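Local structure of beta-Ala-His dipeptidase (Homo sapiens, 3DLJ) at residues 108-113 with 175-180; 14-19 with 155-160. The protein hydrolyses Xaa-His dipeptides, preferentially carnosine and anserine, as a secreted homodimeric metallopeptidase of the M20 family that binds two zinc ions per subunit. All coordinates share one frame; numbering follows the deposited sequence.

Contact 1: residues 108-113 with 175-180. With ZN (zinc ion), chain D; ZN (zinc ion), chain C.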
loop_
_atom_site.group_PDB
_atom_site.type_symbol
_atom_site.label_atom_id
_atom_site.label_comp_id
_atom_site.label_asym_id
_atom_site.label_seq_id
_atom_site.Cartn_x
_atom_site.Cartn_y
_atom_site.Cartn_z
ATOM N N TYR A 108 -0.594 -13.133 -2.349
ATOM C CA TYR A 108 -1.409 -12.085 -2.953
ATOM C C TYR A 108 -0.490 -10.942 -3.405
ATOM O O TYR A 108 0.372 -10.478 -2.637
ATOM C CB TYR A 108 -2.516 -11.542 -1.996
ATOM C CG TYR A 108 -3.034 -10.197 -2.481
ATOM C CD1 TYR A 108 -4.110 -10.110 -3.394
ATOM C CD2 TYR A 108 -2.395 -9.020 -2.114
ATOM C CE1 TYR A 108 -4.534 -8.860 -3.883
ATOM C CE2 TYR A 108 -2.811 -7.786 -2.593
ATOM C CZ TYR A 108 -3.856 -7.710 -3.469
ATOM O OH TYR A 108 -4.227 -6.467 -3.914
ATOM N N GLY A 109 -0.674 -10.482 -4.642
ATOM C CA GLY A 109 -0.023 -9.230 -5.072
ATOM C C GLY A 109 -0.874 -8.458 -6.055
ATOM O O GLY A 109 -1.939 -8.922 -6.432
ATOM N N HIS A 110 -0.410 -7.285 -6.474
ATOM C CA HIS A 110 -1.132 -6.488 -7.497
ATOM C C HIS A 110 -0.163 -5.933 -8.517
ATOM O O HIS A 110 0.976 -5.574 -8.176
ATOM C CB HIS A 110 -1.994 -5.363 -6.888
ATOM C CG HIS A 110 -1.205 -4.255 -6.235
ATOM N ND1 HIS A 110 -0.784 -3.128 -6.916
ATOM C CD2 HIS A 110 -0.784 -4.095 -4.957
ATOM C CE1 HIS A 110 -0.130 -2.328 -6.091
ATOM N NE2 HIS A 110 -0.117 -2.891 -4.896
ATOM N N LEU A 111 -0.605 -5.900 -9.772
ATOM C CA LEU A 111 0.255 -5.451 -10.880
ATOM C C LEU A 111 -0.189 -4.123 -11.508
ATOM O O LEU A 111 0.405 -3.661 -12.481
ATOM C CB LEU A 111 0.426 -6.561 -11.917
ATOM C CG LEU A 111 1.267 -7.727 -11.369
ATOM C CD1 LEU A 111 1.213 -8.868 -12.350
ATOM C CD2 LEU A 111 2.713 -7.317 -11.138
ATOM N N ASP A 112 -1.200 -3.491 -10.910
ATOM C CA ASP A 112 -1.501 -2.089 -11.200
ATOM C C ASP A 112 -0.650 -1.151 -10.346
ATOM O O ASP A 112 -0.243 -1.495 -9.225
ATOM C CB ASP A 112 -2.995 -1.771 -10.998
ATOM C CG ASP A 112 -3.441 -1.970 -9.572
ATOM O OD1 ASP A 112 -3.125 -3.043 -8.987
ATOM O OD2 ASP A 112 -4.097 -1.051 -9.023
ATOM N N VAL A 113 -0.402 0.038 -10.903
ATOM C CA VAL A 113 0.428 1.073 -10.282
ATOM C C VAL A 113 -0.355 2.415 -10.160
ATOM O O VAL A 113 -1.373 2.648 -10.870
ATOM C CB VAL A 113 1.769 1.267 -11.074
ATOM C CG1 VAL A 113 2.626 0.001 -11.024
ATOM C CG2 VAL A 113 1.487 1.643 -12.516
ATOM N N GLY A 175 -5.349 -6.587 -10.614
ATOM C CA GLY A 175 -4.927 -5.387 -11.299
ATOM C C GLY A 175 -5.679 -4.118 -10.916
ATOM O O GLY A 175 -5.702 -3.168 -11.701
ATOM N N MET A 176 -6.286 -4.086 -9.732
ATOM C CA MET A 176 -7.059 -2.911 -9.287
ATOM C C MET A 176 -6.824 -2.468 -7.841
ATOM O O MET A 176 -7.702 -1.839 -7.240
ATOM C CB MET A 176 -8.576 -3.134 -9.499
ATOM C CG MET A 176 -9.019 -3.272 -10.945
ATOM S SD MET A 176 -8.885 -1.746 -11.915
ATOM C CE MET A 176 -10.226 -0.788 -11.188
ATOM N N GLU A 177 -5.662 -2.782 -7.269
ATOM C CA GLU A 177 -5.407 -2.489 -5.852
ATOM C C GLU A 177 -5.358 -0.997 -5.551
ATOM O O GLU A 177 -5.854 -0.552 -4.514
ATOM C CB GLU A 177 -4.119 -3.160 -5.401
ATOM C CG GLU A 177 -3.888 -3.200 -3.887
ATOM C CD GLU A 177 -3.259 -1.927 -3.352
ATOM O OE1 GLU A 177 -3.403 -1.680 -2.143
ATOM O OE2 GLU A 177 -2.647 -1.158 -4.135
ATOM N N GLU A 178 -4.742 -0.234 -6.458
ATOM C CA GLU A 178 -4.639 1.226 -6.340
ATOM C C GLU A 178 -5.967 1.963 -6.589
ATOM O O GLU A 178 -6.058 3.177 -6.390
ATOM C CB GLU A 178 -3.568 1.766 -7.288
ATOM C CG GLU A 178 -2.204 1.113 -7.130
ATOM C CD GLU A 178 -1.513 1.491 -5.840
ATOM O OE1 GLU A 178 -0.377 1.032 -5.649
ATOM O OE2 GLU A 178 -2.075 2.271 -5.022
ATOM N N ALA A 179 -6.976 1.228 -7.037
ATOM C CA ALA A 179 -8.302 1.770 -7.245
ATOM C C ALA A 179 -9.354 0.960 -6.462
ATOM O O ALA A 179 -10.395 0.604 -7.005
ATOM C CB ALA A 179 -8.612 1.792 -8.741
ATOM N N GLY A 180 -9.063 0.660 -5.194
ATOM C CA GLY A 180 -10.040 0.041 -4.285
ATOM C C GLY A 180 -10.377 -1.440 -4.479
ATOM O O GLY A 180 -11.395 -1.920 -3.965
HETATM ZN ZN ZN D . 0.703 -2.015 -3.347
HETATM ZN ZN ZN C . 0.083 1.385 -3.664
#

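Contact 2: residues 14-19 with 155-160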
loop_
_atom_site.group_PDB
_atom_site.type_symbol
_atom_site.label_atom_id
_atom_site.label_comp_id
_atom_site.label_asym_id
_atom_site.label_seq_id
_atom_site.Cartn_x
_atom_site.Cartn_y
_atom_site.Cartn_z
ATOM N N GLU A 14 21.488 -23.498 -0.787
ATOM C CA GLU A 14 22.771 -23.046 -1.281
ATOM C C GLU A 14 22.727 -22.920 -2.797
ATOM O O GLU A 14 23.173 -21.920 -3.327
ATOM C CB GLU A 14 23.883 -24.025 -0.870
ATOM C CG GLU A 14 25.268 -23.373 -0.738
ATOM N N LYS A 15 22.172 -23.926 -3.476
ATOM C CA LYS A 15 22.124 -23.975 -4.936
ATOM C C LYS A 15 21.103 -22.996 -5.456
ATOM O O LYS A 15 21.376 -22.287 -6.421
ATOM C CB LYS A 15 21.819 -25.391 -5.436
ATOM C CG LYS A 15 23.070 -26.153 -5.806
ATOM C CD LYS A 15 23.245 -27.436 -5.018
ATOM C CE LYS A 15 24.655 -27.980 -5.177
ATOM N NZ LYS A 15 24.948 -29.073 -4.217
ATOM N N VAL A 16 19.936 -22.954 -4.807
ATOM C CA VAL A 16 18.898 -21.942 -5.070
ATOM C C VAL A 16 19.443 -20.518 -4.907
ATOM O O VAL A 16 19.218 -19.684 -5.754
ATOM C CB VAL A 16 17.640 -22.151 -4.171
ATOM C CG1 VAL A 16 16.747 -20.932 -4.200
ATOM C CG2 VAL A 16 16.856 -23.347 -4.625
ATOM N N PHE A 17 20.178 -20.270 -3.829
ATOM C CA PHE A 17 20.816 -18.968 -3.560
ATOM C C PHE A 17 21.868 -18.631 -4.612
ATOM O O PHE A 17 21.934 -17.488 -5.071
ATOM C CB PHE A 17 21.464 -18.949 -2.165
ATOM C CG PHE A 17 20.491 -18.738 -1.016
ATOM C CD1 PHE A 17 19.125 -18.993 -1.156
ATOM C CD2 PHE A 17 20.957 -18.297 0.222
ATOM C CE1 PHE A 17 18.247 -18.814 -0.094
ATOM C CE2 PHE A 17 20.078 -18.104 1.292
ATOM C CZ PHE A 17 18.726 -18.373 1.134
ATOM N N GLN A 18 22.692 -19.621 -4.970
ATOM C CA GLN A 18 23.671 -19.486 -6.047
ATOM C C GLN A 18 22.975 -19.065 -7.339
ATOM O O GLN A 18 23.435 -18.149 -7.999
ATOM C CB GLN A 18 24.439 -20.799 -6.310
ATOM C CG GLN A 18 25.298 -21.341 -5.181
ATOM C CD GLN A 18 25.826 -22.789 -5.455
ATOM O OE1 GLN A 18 25.964 -23.230 -6.623
ATOM N NE2 GLN A 18 26.127 -23.510 -4.380
ATOM N N TYR A 19 21.892 -19.760 -7.699
ATOM C CA TYR A 19 21.075 -19.457 -8.899
ATOM C C TYR A 19 20.612 -17.994 -8.906
ATOM O O TYR A 19 20.813 -17.269 -9.879
ATOM C CB TYR A 19 19.870 -20.425 -9.013
ATOM C CG TYR A 19 19.046 -20.281 -10.280
ATOM C CD1 TYR A 19 19.236 -21.132 -11.381
ATOM C CD2 TYR A 19 18.083 -19.280 -10.384
ATOM C CE1 TYR A 19 18.463 -20.983 -12.560
ATOM C CE2 TYR A 19 17.332 -19.118 -11.524
ATOM C CZ TYR A 19 17.518 -19.961 -12.612
ATOM O OH TYR A 19 16.726 -19.730 -13.724
ATOM N N VAL A 155 10.449 -18.941 -6.896
ATOM C CA VAL A 155 9.828 -20.163 -7.423
ATOM C C VAL A 155 10.560 -20.665 -8.660
ATOM O O VAL A 155 10.805 -21.859 -8.798
ATOM C CB VAL A 155 8.325 -19.963 -7.778
ATOM C CG1 VAL A 155 7.794 -21.187 -8.518
ATOM C CG2 VAL A 155 7.501 -19.727 -6.537
ATOM N N SER A 156 10.917 -19.744 -9.549
ATOM C CA SER A 156 11.590 -20.068 -10.801
ATOM C C SER A 156 13.013 -20.629 -10.596
ATOM O O SER A 156 13.526 -21.316 -11.473
ATOM C CB SER A 156 11.598 -18.850 -11.726
ATOM O OG SER A 156 12.722 -18.026 -11.446
ATOM N N ALA A 157 13.629 -20.368 -9.438
ATOM C CA ALA A 157 14.914 -20.972 -9.085
ATOM C C ALA A 157 14.815 -22.469 -8.750
ATOM O O ALA A 157 15.619 -23.247 -9.242
ATOM C CB ALA A 157 15.581 -20.211 -7.951
ATOM N N PHE A 158 13.843 -22.864 -7.914
ATOM C CA PHE A 158 13.539 -24.282 -7.635
ATOM C C PHE A 158 13.121 -25.015 -8.922
ATOM O O PHE A 158 13.497 -26.155 -9.147
ATOM C CB PHE A 158 12.403 -24.424 -6.603
ATOM C CG PHE A 158 12.777 -24.055 -5.189
ATOM C CD1 PHE A 158 12.768 -22.733 -4.772
ATOM C CD2 PHE A 158 13.087 -25.044 -4.253
ATOM C CE1 PHE A 158 13.098 -22.392 -3.463
ATOM C CE2 PHE A 158 13.421 -24.700 -2.948
ATOM C CZ PHE A 158 13.413 -23.357 -2.560
ATOM N N ARG A 159 12.339 -24.348 -9.758
ATOM C CA ARG A 159 11.860 -24.934 -11.010
ATOM C C ARG A 159 12.985 -25.176 -12.039
ATOM O O ARG A 159 13.090 -26.265 -12.616
ATOM C CB ARG A 159 10.731 -24.066 -11.602
ATOM C CG ARG A 159 9.449 -23.973 -10.720
ATOM C CD ARG A 159 8.669 -25.308 -10.623
ATOM N NE ARG A 159 8.254 -25.747 -11.950
ATOM C CZ ARG A 159 8.250 -27.006 -12.376
ATOM N NH1 ARG A 159 8.644 -27.991 -11.567
ATOM N NH2 ARG A 159 7.875 -27.282 -13.625
ATOM N N ALA A 160 13.806 -24.153 -12.277
ATOM C CA ALA A 160 14.975 -24.275 -13.153
ATOM C C ALA A 160 15.926 -25.401 -12.700
ATOM O O ALA A 160 16.450 -26.137 -13.525
ATOM C CB ALA A 160 15.706 -22.961 -13.229
HETATM O O HOH W 1 14.555 -18.099 -13.738
#

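Contact 1: residues 108-113 with 175-180
Asp112 and Gly175 bring the two backbones closest, CA to CA 4.8 Å, where the loop leaving strand 104-110 runs beside the loop that follows strand 168-174. Asp112 CB rests on the carbonyl oxygen of Gly175, 3.1 Å away. The Asp112 carboxylate then reaches the backbone of the second loop: OD2 accepts the N-H of Glu178 at 2.8 Å through its syn lone pair, OD1 takes a weak bond from the N-H of Glu177, and the hydroxyl of Ser41 also binds OD2. The same aspartate steadies His110: ND1 donates to the Asp112 backbone O, which lies nearly in the ring plane, 2.9 Å away, and more weakly to OD1. With ND1 held this way, the opposite nitrogen NE2 is turned to one zinc ion, 2.0 Å away. Glu177 lies over one face of that imidazole, its CB 3.5 Å from the ring centroid in a CH-pi contact. CG of Glu177 is anti to its backbone N (chi1 -167°) and the chain bends at chi2, which lays OE2 over the rim of the same face, ring and carboxylate planes 24° apart. Tyr108 OH, hydrogen-bonded to Glu174, packs on Glu177 CG. Glu178 OE1 binds the second zinc ion at 2.1 Å; OE2, a longer 2.7 Å from it, is also hydrogen-bonded to Gln114. An alanine in place of Asp112 would probably leave the N-H groups of Glu177 and Glu178 and the Ser41 hydroxyl without this acceptor, while the backbone bond to His110 ND1 could remain. Asp143 binds both metals, and Asp206 and His456 complete their protein ligands. This is the dinuclear zinc centre of the M20 peptidases, in which, by similarity, Glu177 is the proton acceptor and Asp112 an active-site residue.

Contact 2: residues 14-19 with 155-160
Val16 and Tyr19, one turn apart on helix 13-22, press against Ala157, Phe158 and Ala160 near the end of helix 141-160. Apolar packing centres on Ala157, whose CB touches Tyr19 CD2 at 3.6 Å and Val16 CG1 at 4.0 Å. A methyl is small enough to let Val16 and Tyr19 straddle it, and the short segments come within 9.3 Å of each other, axis to axis. Ala160 suits the exposed border of the interface because its small CB fits beside the phenol, 3.4 Å from Tyr19 OH. Two CH-pi contacts add aromatic faces to this packing. CG2 of Val16 stands almost exactly over the middle of the Phe158 ring, 3.9 Å from its centroid and 4° off the normal, so that the branched side chain uses one methyl for the ring and the other for both Ala157 and the ring atom CE1. In the second, CA of Ala157 lies over a face of the Tyr19 ring, whose CG is anti to the backbone N (chi1 -174°), carrying the ring across to the other helix. Tyr19 also stacks on His23.

The motif is plain helix-helix packing, steeply crossed at 113°, which packs helix 13-22 across the C-terminal end of helix 141-160. Helix 464-482 also packs here, since Val16 and Phe158 both meet Ala475.

Polar contact is indirect. A water lies in the plane of the Tyr19 ring, 2.7 Å from OH, and donates to Ser156 OG at 2.9 Å; this serine is also tied to Asn153 O within its own helix.

Contact 1 lies near the middle of the chain and contact 2 toward its periphery, their centres 28 Å apart and their nearest atoms about 11 Å, without touching. Their segments alternate along the sequence: 14-19, 108-113, 155-160, 175-180. Helix 141-160 connects the two regions: its beginning holds Asp143, which bridges the zinc ions of contact 1, and its end forms half of contact 2. The chain then passes through strand 168-174, a sheet neighbour of strand 104-110, and returns to the metal site. Contact 1 therefore builds the catalytic centre itself, whereas contact 2 is structural packing remote from it, linked to it through the body of that helix.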